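Local coordinates for nodulation protein S (Bradyrhizobium sp., PDB 3OFK) that probably methylates a nitrogen of the Nod factor, a lipochitooligosaccharide signal of root nodulation, with S-adenosylmethionine as the methyl donor, at residues Leu56-Ala61 against Asp116-Ala121; Ile79-Arg84 against Ala103-Gln108. All coordinates share one frame; numbering follows the deposited sequence.

Overall arrangement
Contacts 1 and 2 share one seven-stranded mixed sheet of the Rossmann-like methyltransferase fold, their centres about 12 Å apart. Contact 1 pairs the C-terminal half of strand 52-58 with strand 115-121 in the middle of the sheet; contact 2 sets the C-terminal end of strand 73-80 against the loop that follows the edge strand 99-103. Along the chain, contact 2 is nested within the loop that contact 1 closes. Strands 52-58 and 73-80 are neighbours, and the two contacts touch there: G59 N probably bonds to I79 O, and C60 N to D80 OD2. The C-terminal ends of the strands thus hold SAH from its amino group, at contact 1, to its adenine, at contact 2.

Contact 1 of 2, residues Leu56-Ala61 against Asp116-Ala121; sequences LEIGCA and DLIVVA. With SAH (S-adenosyl-L-homocysteine), chain E.
L56 begins the pairing with two backbone bonds to strand 115-121: its N gives a hydrogen to L117 O at 2.8 Å, and its O takes one from V119 N, nearly straight at 171°. L56 and I118 share a face of the sheet, CB of L56 lying near CG1 of I118. E57 faces the other way, as does V119, toward helix 64-69; its chain runs extended from a CG anti to the backbone N (chi1 -174°), and T66 OG1 holds OE1. I58 closes the parallel pairing with N bonded to V119 O at 2.9 Å. Its CD1 meets I118 CG2 at 3.7 Å, the two side chains crossing at a slant. Beyond this the strands part, and a water joins them, giving a hydrogen to I58 O at 2.9 Å and accepting one from A121 N at 2.8 Å. G59 has positive phi (86°), and a CB on it would run into SAH O4'. Its O and A121 O, one from each segment, both accept from the amino N of SAH, at 2.7 and 2.9 Å. A61 N bonds to ribose O3', while A61 CB lies near the sulfur. In this SAM-methyltransferase fold the cofactor is met where neighbouring strands end. Two carbonyls converging on one amino group, with the E57 carboxylate nearby, would probably favour its positively charged form.

Contact 2 of 2, residues Ile79-Arg84 against Ala103-Gln108; sequences IDVMPR and ATDILQ. With SAH (S-adenosyl-L-homocysteine), chain E.
Apolar contact between I79 and I106 opens the packing: I79 CD1 touches I106 CA and, at 3.8 Å, I106 CD1, the two chains set roughly perpendicular. Nearer the surface, V81 and D105 run alongside one another in the same direction, with V81 CG2 against D105 CB at 3.8 Å. P83 CG meets A103 CB where helix 83-92 starts. Adenine joins this apolar group: V81 CG1 packs against its fused ring carbons C4 and C5, both 3.7 Å away, while I106 CG2 lies near N1.

Backbone polar contact is sparse. T104 N gives D80 O a weak, bent hydrogen bond (117°), and A103 CA offers a CA-H contact to the same oxygen. D80 lies near the C-terminal end of strand 73-80, the second along the chain in the Rossmann-like sheet, where methyltransferases of this fold commonly carry an acidic residue for the ribose of the cofactor, and here its carboxylate takes both hydroxyls. OD2 accepts from SAH O3' at 2.5 Å and also from C60 N; OD1 accepts from O2' at 2.7 Å. OD1 further uses its anti lone pair for M82 N, closing an Asx turn that fixes the rotation of the carboxylate. An alanine here removes the carboxylate, and the ribose hydroxyls, with the amides of M82 and C60, would probably lose the bonds that fix the sugar and the turn in place.

The polar edge of adenine is met by D105 and I106. D105 OD1 accepts from SAH N6 at 3.0 Å, and I106 N donates to N1 at the same distance. With CG anti to the backbone N (chi1 -169°), the carboxyl carbon of D105 is set beside N6. OD1 is also gripped by L107 N, which reaches it from 39° above the carboxylate plane in a second Asx turn.

Contact 1 of 2, residues Leu56-Ala61 against Asp116-Ala121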
loop_
_atom_site.group_PDB
_atom_site.type_symbol
_atom_site.label_atom_id
_atom_site.label_comp_id
_atom_site.label_asym_id
_atom_site.label_seq_id
_atom_site.Cartn_x
_atom_site.Cartn_y
_atom_site.Cartn_z
ATOM N N LEU A 56 7.204 2.971 7.222
ATOM C CA LEU A 56 7.445 2.770 5.767
ATOM C C LEU A 56 6.119 2.725 4.994
ATOM O O LEU A 56 5.205 1.940 5.307
ATOM C CB LEU A 56 8.246 1.495 5.500
ATOM C CG LEU A 56 8.529 1.115 4.021
ATOM C CD1 LEU A 56 9.480 2.103 3.349
ATOM C CD2 LEU A 56 9.064 -0.314 3.879
ATOM N N GLU A 57 5.999 3.528 3.957
ATOM C CA GLU A 57 4.829 3.442 3.103
ATOM C C GLU A 57 5.311 2.937 1.764
ATOM O O GLU A 57 6.295 3.501 1.216
ATOM C CB GLU A 57 4.137 4.791 2.935
ATOM C CG GLU A 57 2.806 4.647 2.134
ATOM C CD GLU A 57 2.248 5.929 1.536
ATOM O OE1 GLU A 57 2.971 6.937 1.414
ATOM O OE2 GLU A 57 1.037 5.950 1.210
ATOM N N ILE A 58 4.668 1.864 1.274
ATOM C CA ILE A 58 5.024 1.223 -0.024
ATOM C C ILE A 58 3.946 1.519 -1.047
ATOM O O ILE A 58 2.853 0.931 -0.972
ATOM C CB ILE A 58 5.178 -0.292 0.101
ATOM C CG1 ILE A 58 6.369 -0.598 0.984
ATOM C CG2 ILE A 58 5.376 -0.965 -1.311
ATOM C CD1 ILE A 58 6.383 -2.033 1.551
ATOM N N GLY A 59 4.270 2.389 -2.012
ATOM C CA GLY A 59 3.285 2.851 -3.018
ATOM C C GLY A 59 2.474 4.054 -2.525
ATOM O O GLY A 59 1.585 3.905 -1.700
ATOM N N CYS A 60 2.767 5.243 -3.032
ATOM C CA CYS A 60 2.211 6.477 -2.470
ATOM C C CYS A 60 1.276 7.242 -3.388
ATOM O O CYS A 60 0.679 8.246 -2.947
ATOM C CB CYS A 60 3.350 7.438 -2.067
ATOM S SG CYS A 60 4.533 7.916 -3.381
ATOM N N ALA A 61 1.140 6.813 -4.634
ATOM C CA ALA A 61 0.385 7.571 -5.650
ATOM C C ALA A 61 0.742 9.047 -5.515
ATOM O O ALA A 61 1.937 9.364 -5.479
ATOM C CB ALA A 61 -1.124 7.354 -5.518
ATOM N N ASP A 116 8.734 0.030 12.480
ATOM C CA ASP A 116 7.650 -0.422 13.374
ATOM C C ASP A 116 6.244 -0.308 12.736
ATOM O O ASP A 116 5.249 -0.790 13.307
ATOM C CB ASP A 116 7.715 0.271 14.737
ATOM C CG ASP A 116 7.627 1.781 14.650
ATOM O OD1 ASP A 116 8.095 2.341 13.662
ATOM O OD2 ASP A 116 7.110 2.414 15.588
ATOM N N LEU A 117 6.151 0.331 11.571
ATOM C CA LEU A 117 4.941 0.267 10.755
ATOM C C LEU A 117 5.332 0.181 9.292
ATOM O O LEU A 117 6.138 0.989 8.823
ATOM C CB LEU A 117 4.063 1.502 10.922
ATOM C CG LEU A 117 2.751 1.516 10.118
ATOM C CD1 LEU A 117 1.779 0.390 10.542
ATOM C CD2 LEU A 117 2.113 2.902 10.336
ATOM N N ILE A 118 4.752 -0.789 8.586
ATOM C CA ILE A 118 4.789 -0.819 7.144
ATOM C C ILE A 118 3.374 -0.807 6.617
ATOM O O ILE A 118 2.533 -1.608 7.031
ATOM C CB ILE A 118 5.487 -2.071 6.646
ATOM C CG1 ILE A 118 6.920 -2.096 7.171
ATOM C CG2 ILE A 118 5.444 -2.120 5.124
ATOM C CD1 ILE A 118 7.674 -3.386 6.822
ATOM N N VAL A 119 3.084 0.160 5.765
ATOM C CA VAL A 119 1.778 0.239 5.130
ATOM C C VAL A 119 1.998 -0.208 3.660
ATOM O O VAL A 119 2.914 0.259 2.974
ATOM C CB VAL A 119 1.134 1.654 5.235
ATOM C CG1 VAL A 119 -0.236 1.664 4.581
ATOM C CG2 VAL A 119 1.055 2.157 6.740
ATOM N N VAL A 120 1.178 -1.158 3.223
ATOM C CA VAL A 120 1.235 -1.752 1.892
ATOM C C VAL A 120 -0.186 -1.942 1.442
ATOM O O VAL A 120 -0.846 -2.963 1.713
ATOM C CB VAL A 120 2.087 -3.035 1.882
ATOM C CG1 VAL A 120 1.610 -4.042 2.930
ATOM C CG2 VAL A 120 2.113 -3.671 0.500
ATOM N N ALA A 121 -0.690 -0.923 0.758
ATOM C CA ALA A 121 -2.092 -0.883 0.338
ATOM C C ALA A 121 -2.218 -0.708 -1.178
ATOM O O ALA A 121 -1.647 0.210 -1.741
ATOM C CB ALA A 121 -2.831 0.292 1.073
HETATM N N SAH E . -0.888 2.958 -1.013
HETATM C CA SAH E . -1.642 4.079 -1.566
HETATM C CB SAH E . -1.421 4.157 -3.074
HETATM C CG SAH E . -1.946 3.040 -3.962
HETATM S SD SAH E . -1.817 3.359 -5.756
HETATM C C SAH E . -3.146 4.034 -1.250
HETATM O O SAH E . -3.677 3.011 -0.815
HETATM O OXT SAH E . -3.848 5.028 -1.426
HETATM C "C5'" SAH E . -0.405 2.239 -6.037
HETATM C "C4'" SAH E . 0.995 2.813 -5.942
HETATM O "O4'" SAH E . 1.926 1.732 -5.939
HETATM C "C3'" SAH E . 1.378 3.732 -7.101
HETATM O "O3'" SAH E . 2.053 4.892 -6.597
HETATM C "C2'" SAH E . 2.318 2.849 -7.938
HETATM O "O2'" SAH E . 3.262 3.603 -8.659
HETATM C "C1'" SAH E . 2.964 2.027 -6.857
HETATM N N9 SAH E . 3.616 0.754 -7.241
HETATM C C8 SAH E . 3.171 -0.175 -8.147
HETATM N N7 SAH E . 4.042 -1.207 -8.151
HETATM C C5 SAH E . 5.026 -0.962 -7.268
HETATM C C6 SAH E . 6.112 -1.751 -6.889
HETATM N N6 SAH E . 6.332 -2.928 -7.539
HETATM N N1 SAH E . 6.970 -1.253 -5.940
HETATM C C2 SAH E . 6.710 -0.023 -5.345
HETATM N N3 SAH E . 5.601 0.731 -5.716
HETATM C C4 SAH E . 4.755 0.257 -6.657
HETATM O O HOH W 1 0.661 1.497 0.766
#

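Contact 2 of 2, residues Ile79-Arg84 against Ala103-Gln108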
loop_
_atom_site.group_PDB
_atom_site.type_symbol
_atom_site.label_atom_id
_atom_site.label_comp_id
_atom_site.label_asym_id
_atom_site.label_seq_id
_atom_site.Cartn_x
_atom_site.Cartn_y
_atom_site.Cartn_z
ATOM N N ILE A 79 8.440 4.535 -0.514
ATOM C CA ILE A 79 9.018 4.015 -1.733
ATOM C C ILE A 79 7.907 3.933 -2.753
ATOM O O ILE A 79 6.732 3.835 -2.423
ATOM C CB ILE A 79 9.804 2.690 -1.571
ATOM C CG1 ILE A 79 8.907 1.491 -1.260
ATOM C CG2 ILE A 79 10.877 2.841 -0.441
ATOM C CD1 ILE A 79 9.461 0.164 -1.752
ATOM N N ASP A 80 8.311 4.065 -3.998
ATOM C CA ASP A 80 7.435 3.922 -5.111
ATOM C C ASP A 80 8.264 3.640 -6.360
ATOM O O ASP A 80 9.326 4.224 -6.588
ATOM C CB ASP A 80 6.610 5.181 -5.316
ATOM C CG ASP A 80 5.352 4.895 -6.106
ATOM O OD1 ASP A 80 5.446 4.560 -7.336
ATOM O OD2 ASP A 80 4.283 4.897 -5.461
ATOM N N VAL A 81 7.773 2.723 -7.166
ATOM C CA VAL A 81 8.458 2.328 -8.370
ATOM C C VAL A 81 8.442 3.445 -9.417
ATOM O O VAL A 81 9.269 3.465 -10.318
ATOM C CB VAL A 81 7.811 1.072 -8.944
ATOM C CG1 VAL A 81 6.498 1.421 -9.657
ATOM C CG2 VAL A 81 8.768 0.390 -9.876
ATOM N N MET A 82 7.514 4.394 -9.278
ATOM C CA MET A 82 7.365 5.493 -10.222
ATOM C C MET A 82 7.931 6.825 -9.736
ATOM O O MET A 82 7.361 7.438 -8.831
ATOM C CB MET A 82 5.885 5.694 -10.544
ATOM C CG MET A 82 5.190 4.435 -11.130
ATOM S SD MET A 82 5.994 3.791 -12.606
ATOM C CE MET A 82 5.553 5.036 -13.801
ATOM N N PRO A 83 9.021 7.311 -10.364
ATOM C CA PRO A 83 9.437 8.674 -9.994
ATOM C C PRO A 83 8.332 9.742 -9.966
ATOM O O PRO A 83 8.355 10.592 -9.079
ATOM C CB PRO A 83 10.494 9.014 -11.041
ATOM C CG PRO A 83 11.063 7.672 -11.435
ATOM C CD PRO A 83 9.903 6.724 -11.393
ATOM N N ARG A 84 7.388 9.731 -10.925
ATOM C CA ARG A 84 6.265 10.687 -10.906
ATOM C C ARG A 84 5.447 10.618 -9.596
ATOM O O ARG A 84 4.956 11.662 -9.136
ATOM C CB ARG A 84 5.364 10.539 -12.157
ATOM C CG ARG A 84 4.157 11.519 -12.243
ATOM C CD ARG A 84 4.506 12.885 -12.797
ATOM N NE ARG A 84 4.416 13.997 -11.833
ATOM C CZ ARG A 84 5.441 14.733 -11.366
ATOM N NH1 ARG A 84 6.716 14.504 -11.716
ATOM N NH2 ARG A 84 5.188 15.726 -10.518
ATOM N N ALA A 103 12.707 6.032 -5.295
ATOM C CA ALA A 103 12.024 5.559 -6.469
ATOM C C ALA A 103 12.600 4.179 -6.724
ATOM O O ALA A 103 13.653 4.032 -7.346
ATOM C CB ALA A 103 12.245 6.511 -7.690
ATOM N N THR A 104 11.971 3.175 -6.133
ATOM C CA THR A 104 12.421 1.792 -6.294
ATOM C C THR A 104 11.220 0.886 -6.209
ATOM O O THR A 104 10.231 1.175 -5.541
ATOM C CB THR A 104 13.420 1.345 -5.176
ATOM O OG1 THR A 104 14.375 2.377 -4.944
ATOM C CG2 THR A 104 14.181 0.096 -5.575
ATOM N N ASP A 105 11.361 -0.238 -6.866
ATOM C CA ASP A 105 10.428 -1.311 -6.803
ATOM C C ASP A 105 10.619 -1.985 -5.433
ATOM O O ASP A 105 11.746 -2.096 -4.918
ATOM C CB ASP A 105 10.757 -2.275 -7.945
ATOM C CG ASP A 105 9.689 -3.310 -8.166
ATOM O OD1 ASP A 105 9.124 -3.837 -7.181
ATOM O OD2 ASP A 105 9.428 -3.585 -9.343
ATOM N N ILE A 106 9.527 -2.429 -4.819
ATOM C CA ILE A 106 9.643 -3.129 -3.525
ATOM C C ILE A 106 10.529 -4.395 -3.669
ATOM O O ILE A 106 11.232 -4.783 -2.727
ATOM C CB ILE A 106 8.256 -3.425 -2.909
ATOM C CG1 ILE A 106 8.397 -4.162 -1.558
ATOM C CG2 ILE A 106 7.356 -4.186 -3.873
ATOM C CD1 ILE A 106 9.248 -3.427 -0.534
ATOM N N LEU A 107 10.516 -5.001 -4.862
ATOM C CA LEU A 107 11.380 -6.147 -5.198
ATOM C C LEU A 107 12.849 -5.835 -5.125
ATOM O O LEU A 107 13.656 -6.741 -4.919
ATOM C CB LEU A 107 11.092 -6.659 -6.618
ATOM C CG LEU A 107 9.835 -7.511 -6.808
ATOM C CD1 LEU A 107 9.770 -7.934 -8.262
ATOM C CD2 LEU A 107 9.835 -8.731 -5.892
ATOM N N GLN A 108 13.214 -4.577 -5.328
ATOM C CA GLN A 108 14.618 -4.195 -5.362
ATOM C C GLN A 108 15.066 -3.407 -4.156
ATOM O O GLN A 108 16.249 -3.140 -4.014
ATOM C CB GLN A 108 14.913 -3.411 -6.630
ATOM C CG GLN A 108 15.269 -4.303 -7.824
ATOM C CD GLN A 108 16.367 -3.686 -8.642
ATOM O OE1 GLN A 108 16.124 -2.749 -9.409
ATOM N NE2 GLN A 108 17.605 -4.185 -8.468
HETATM N N SAH E . -0.888 2.958 -1.013
HETATM C CA SAH E . -1.642 4.079 -1.566
HETATM C CB SAH E . -1.421 4.157 -3.074
HETATM C CG SAH E . -1.946 3.040 -3.962
HETATM S SD SAH E . -1.817 3.359 -5.756
HETATM C C SAH E . -3.146 4.034 -1.250
HETATM O O SAH E . -3.677 3.011 -0.815
HETATM O OXT SAH E . -3.848 5.028 -1.426
HETATM C "C5'" SAH E . -0.405 2.239 -6.037
HETATM C "C4'" SAH E . 0.995 2.813 -5.942
HETATM O "O4'" SAH E . 1.926 1.732 -5.939
HETATM C "C3'" SAH E . 1.378 3.732 -7.101
HETATM O "O3'" SAH E . 2.053 4.892 -6.597
HETATM C "C2'" SAH E . 2.318 2.849 -7.938
HETATM O "O2'" SAH E . 3.262 3.603 -8.659
HETATM C "C1'" SAH E . 2.964 2.027 -6.857
HETATM N N9 SAH E . 3.616 0.754 -7.241
HETATM C C8 SAH E . 3.171 -0.175 -8.147
HETATM N N7 SAH E . 4.042 -1.207 -8.151
HETATM C C5 SAH E . 5.026 -0.962 -7.268
HETATM C C6 SAH E . 6.112 -1.751 -6.889
HETATM N N6 SAH E . 6.332 -2.928 -7.539
HETATM N N1 SAH E . 6.970 -1.253 -5.940
HETATM C C2 SAH E . 6.710 -0.023 -5.345
HETATM N N3 SAH E . 5.601 0.731 -5.716
HETATM C C4 SAH E . 4.755 0.257 -6.657
#